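Local coordinates for L-ornithine N(5)-monooxygenase (Pseudomonas aeruginosa, PDB 3S5W), which catalyses the FAD- and NADPH-dependent N5-hydroxylation of L-ornithine, the first step in making the hydroxamate siderophore pyoverdin, at residues V78-L83 against A242-N247. Numbering follows the deposited sequence.
Sequences VSQSEL and AFIDLN. With FAD (flavin-adenine dinucleotide), chain C.
The irregular loop 78-83 passes one face of helix 237-249, the backbones coming nearest at Gln80 and Asp245, whose CA atoms are 6.9 Å apart. No direct hydrogen bond spans the gap. Instead, OD1 of Asp245 accepts from two waters, 2.7 Å and 2.8 Å away, and each water in turn takes a backbone N-H of the loop, one from Ser79 N and the other from Gln80 N. Asp245 reaches the loop because its chi1 of -161° swings the carboxylate away from its own backbone N and against Val78, OD1 being 3.7 Å from CB; its other oxygen, OD2, is hydrogen-bonded to Tyr213. The helix begins within what is consistent with a GxGxxA motif of the Rossmann type, whose turn binds NADP(+), whereas the loop belongs to the FAD-binding part and runs on to the flavin, so the contact joins the two nucleotide-binding regions. CB of Gln80 touches CG2 of Ile244 at 4.2 Å, but a bend at chi2 (63°) carries its amide away from the helix, OE1 making a weak hydrogen bond to Arg315. Within the loop, Ser81 OG donates to Val78 O at 2.5 Å, and beyond it Leu83 CD1 packs 3.6 Å from O4 of the flavin.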
loop_
_atom_site.group_PDB
_atom_site.type_symbol
_atom_site.label_atom_id
_atom_site.label_comp_id
_atom_site.label_asym_id
_atom_site.label_seq_id
_atom_site.Cartn_x
_atom_site.Cartn_y
_atom_site.Cartn_z
ATOM N N VAL A 78 -5.458 -3.265 13.094
ATOM C CA VAL A 78 -5.507 -3.301 14.550
ATOM C C VAL A 78 -6.593 -2.337 15.018
ATOM O O VAL A 78 -7.070 -1.480 14.252
ATOM C CB VAL A 78 -4.135 -2.960 15.225
ATOM C CG1 VAL A 78 -3.071 -3.964 14.786
ATOM C CG2 VAL A 78 -3.667 -1.550 14.857
ATOM N N SER A 79 -6.975 -2.493 16.276
ATOM C CA SER A 79 -8.055 -1.708 16.877
ATOM C C SER A 79 -7.825 -0.182 16.699
ATOM O O SER A 79 -8.740 0.530 16.297
ATOM C CB SER A 79 -8.221 -2.126 18.352
ATOM O OG SER A 79 -9.068 -1.226 19.007
ATOM N N GLN A 80 -6.614 0.304 16.978
ATOM C CA GLN A 80 -6.254 1.713 16.664
ATOM C C GLN A 80 -5.546 1.835 15.302
ATOM O O GLN A 80 -4.286 1.783 15.195
ATOM C CB GLN A 80 -5.436 2.403 17.784
ATOM C CG GLN A 80 -4.942 3.862 17.451
ATOM C CD GLN A 80 -6.099 4.850 17.224
ATOM O OE1 GLN A 80 -7.040 4.913 18.023
ATOM N NE2 GLN A 80 -6.027 5.628 16.133
ATOM N N SER A 81 -6.370 1.994 14.263
ATOM C CA SER A 81 -5.854 2.205 12.926
ATOM C C SER A 81 -6.858 3.083 12.183
ATOM O O SER A 81 -7.813 2.597 11.586
ATOM C CB SER A 81 -5.569 0.878 12.214
ATOM O OG SER A 81 -6.686 0.008 12.219
ATOM N N GLU A 82 -6.643 4.387 12.302
ATOM C CA GLU A 82 -7.445 5.407 11.652
ATOM C C GLU A 82 -6.969 5.621 10.209
ATOM O O GLU A 82 -5.774 5.654 9.947
ATOM C CB GLU A 82 -7.290 6.716 12.436
ATOM C CG GLU A 82 -8.382 7.732 12.195
ATOM C CD GLU A 82 -8.294 8.912 13.168
ATOM O OE1 GLU A 82 -7.414 9.788 13.000
ATOM O OE2 GLU A 82 -9.111 8.941 14.107
ATOM N N LEU A 83 -7.904 5.805 9.297
ATOM C CA LEU A 83 -7.597 6.155 7.923
ATOM C C LEU A 83 -6.810 7.473 7.907
ATOM O O LEU A 83 -7.127 8.343 8.644
ATOM C CB LEU A 83 -8.893 6.290 7.140
ATOM C CG LEU A 83 -8.900 6.314 5.616
ATOM C CD1 LEU A 83 -8.497 5.011 5.042
ATOM C CD2 LEU A 83 -10.240 6.750 5.066
ATOM N N ALA A 242 1.811 -0.223 15.668
ATOM C CA ALA A 242 2.279 -1.449 16.330
ATOM C C ALA A 242 2.573 -1.213 17.803
ATOM O O ALA A 242 2.133 -1.981 18.689
ATOM C CB ALA A 242 3.538 -1.991 15.620
ATOM N N PHE A 243 3.311 -0.142 18.104
ATOM C CA PHE A 243 3.581 0.154 19.492
ATOM C C PHE A 243 2.324 0.340 20.340
ATOM O O PHE A 243 2.247 -0.157 21.451
ATOM C CB PHE A 243 4.436 1.418 19.636
ATOM C CG PHE A 243 4.744 1.762 21.063
ATOM C CD1 PHE A 243 5.758 1.078 21.753
ATOM C CD2 PHE A 243 4.033 2.779 21.722
ATOM C CE1 PHE A 243 6.044 1.392 23.098
ATOM C CE2 PHE A 243 4.301 3.110 23.057
ATOM C CZ PHE A 243 5.332 2.405 23.748
ATOM N N ILE A 244 1.372 1.111 19.841
ATOM C CA ILE A 244 0.191 1.433 20.642
ATOM C C ILE A 244 -0.660 0.149 20.820
ATOM O O ILE A 244 -1.224 -0.112 21.919
ATOM C CB ILE A 244 -0.593 2.597 19.961
ATOM C CG1 ILE A 244 0.057 3.938 20.327
ATOM C CG2 ILE A 244 -2.092 2.568 20.303
ATOM C CD1 ILE A 244 0.117 4.264 21.882
ATOM N N ASP A 245 -0.751 -0.655 19.762
ATOM C CA ASP A 245 -1.444 -1.928 19.922
ATOM C C ASP A 245 -0.814 -2.841 20.995
ATOM O O ASP A 245 -1.523 -3.403 21.833
ATOM C CB ASP A 245 -1.552 -2.691 18.615
ATOM C CG ASP A 245 -2.635 -3.749 18.678
ATOM O OD1 ASP A 245 -3.804 -3.372 18.896
ATOM O OD2 ASP A 245 -2.319 -4.930 18.499
ATOM N N LEU A 246 0.516 -3.005 20.970
ATOM C CA LEU A 246 1.185 -3.766 22.031
ATOM C C LEU A 246 0.887 -3.160 23.395
ATOM O O LEU A 246 0.521 -3.894 24.351
ATOM C CB LEU A 246 2.702 -3.899 21.802
ATOM C CG LEU A 246 3.038 -4.709 20.532
ATOM C CD1 LEU A 246 4.532 -4.642 20.250
ATOM C CD2 LEU A 246 2.597 -6.158 20.697
ATOM N N ASN A 247 1.036 -1.839 23.506
ATOM C CA ASN A 247 0.816 -1.181 24.795
ATOM C C ASN A 247 -0.598 -1.438 25.338
ATOM O O ASN A 247 -0.780 -1.751 26.547
ATOM C CB ASN A 247 0.993 0.333 24.659
ATOM C CG ASN A 247 0.773 1.074 25.983
ATOM O OD1 ASN A 247 1.582 0.964 26.896
ATOM N ND2 ASN A 247 -0.332 1.820 26.085
HETATM P PA FAD C . -3.026 -2.704 -2.890
HETATM O O1A FAD C . -1.750 -3.044 -2.217
HETATM O O2A FAD C . -4.139 -2.180 -1.966
HETATM O O5B FAD C . -3.605 -4.011 -3.663
HETATM C C5B FAD C . -2.725 -4.812 -4.417
HETATM C C4B FAD C . -3.475 -6.117 -4.619
HETATM O O4B FAD C . -2.705 -6.913 -5.479
HETATM C C3B FAD C . -3.593 -6.883 -3.306
HETATM O O3B FAD C . -4.954 -7.128 -3.013
HETATM C C2B FAD C . -2.810 -8.181 -3.545
HETATM O O2B FAD C . -3.486 -9.324 -3.034
HETATM C C1B FAD C . -2.789 -8.260 -5.042
HETATM N N9A FAD C . -1.619 -8.908 -5.627
HETATM C C8A FAD C . -0.275 -8.635 -5.392
HETATM N N7A FAD C . 0.457 -9.434 -6.224
HETATM C C5A FAD C . -0.406 -10.167 -6.978
HETATM C C6A FAD C . -0.203 -11.125 -7.971
HETATM N N6A FAD C . 1.013 -11.297 -8.515
HETATM N N1A FAD C . -1.321 -11.715 -8.556
HETATM C C2A FAD C . -2.610 -11.374 -8.200
HETATM N N3A FAD C . -2.816 -10.418 -7.211
HETATM C C4A FAD C . -1.721 -9.834 -6.617
HETATM N N1 FAD C . -3.368 5.154 1.583
HETATM C C2 FAD C . -4.208 6.215 1.897
HETATM O O2 FAD C . -4.496 7.044 1.050
HETATM N N3 FAD C . -4.727 6.349 3.168
HETATM C C4 FAD C . -4.444 5.437 4.154
HETATM O O4 FAD C . -4.972 5.573 5.271
HETATM C C4X FAD C . -3.581 4.367 3.850
HETATM N N5 FAD C . -3.259 3.438 4.829
HETATM C C5X FAD C . -2.399 2.393 4.531
HETATM C C6 FAD C . -2.081 1.462 5.531
HETATM C C7 FAD C . -1.223 0.404 5.265
HETATM C C7M FAD C . -0.919 -0.551 6.392
HETATM C C8 FAD C . -0.657 0.291 4.000
HETATM C C8M FAD C . 0.277 -0.828 3.640
HETATM C C9 FAD C . -0.965 1.208 3.000
HETATM C C9A FAD C . -1.856 2.262 3.244
HETATM N N10 FAD C . -2.177 3.197 2.252
HETATM C C10 FAD C . -3.023 4.254 2.568
HETATM C "C1'" FAD C . -1.582 3.144 0.879
HETATM C "C2'" FAD C . -2.132 2.012 -0.012
HETATM O "O2'" FAD C . -1.058 1.743 -0.920
HETATM C "C3'" FAD C . -3.356 2.503 -0.771
HETATM O "O3'" FAD C . -4.396 2.953 0.120
HETATM C "C4'" FAD C . -3.970 1.385 -1.652
HETATM O "O4'" FAD C . -4.121 0.204 -0.873
HETATM C "C5'" FAD C . -3.210 1.116 -2.977
HETATM O "O5'" FAD C . -4.074 0.359 -3.804
HETATM P P FAD C . -3.540 -0.693 -4.912
HETATM O O1P FAD C . -4.778 -1.384 -5.428
HETATM O O2P FAD C . -2.703 0.087 -5.888
HETATM O O3P FAD C . -2.633 -1.697 -4.065
HETATM O O HOH W 1 -6.016 -4.578 17.864
HETATM O O HOH W 2 -4.477 -0.700 18.431
#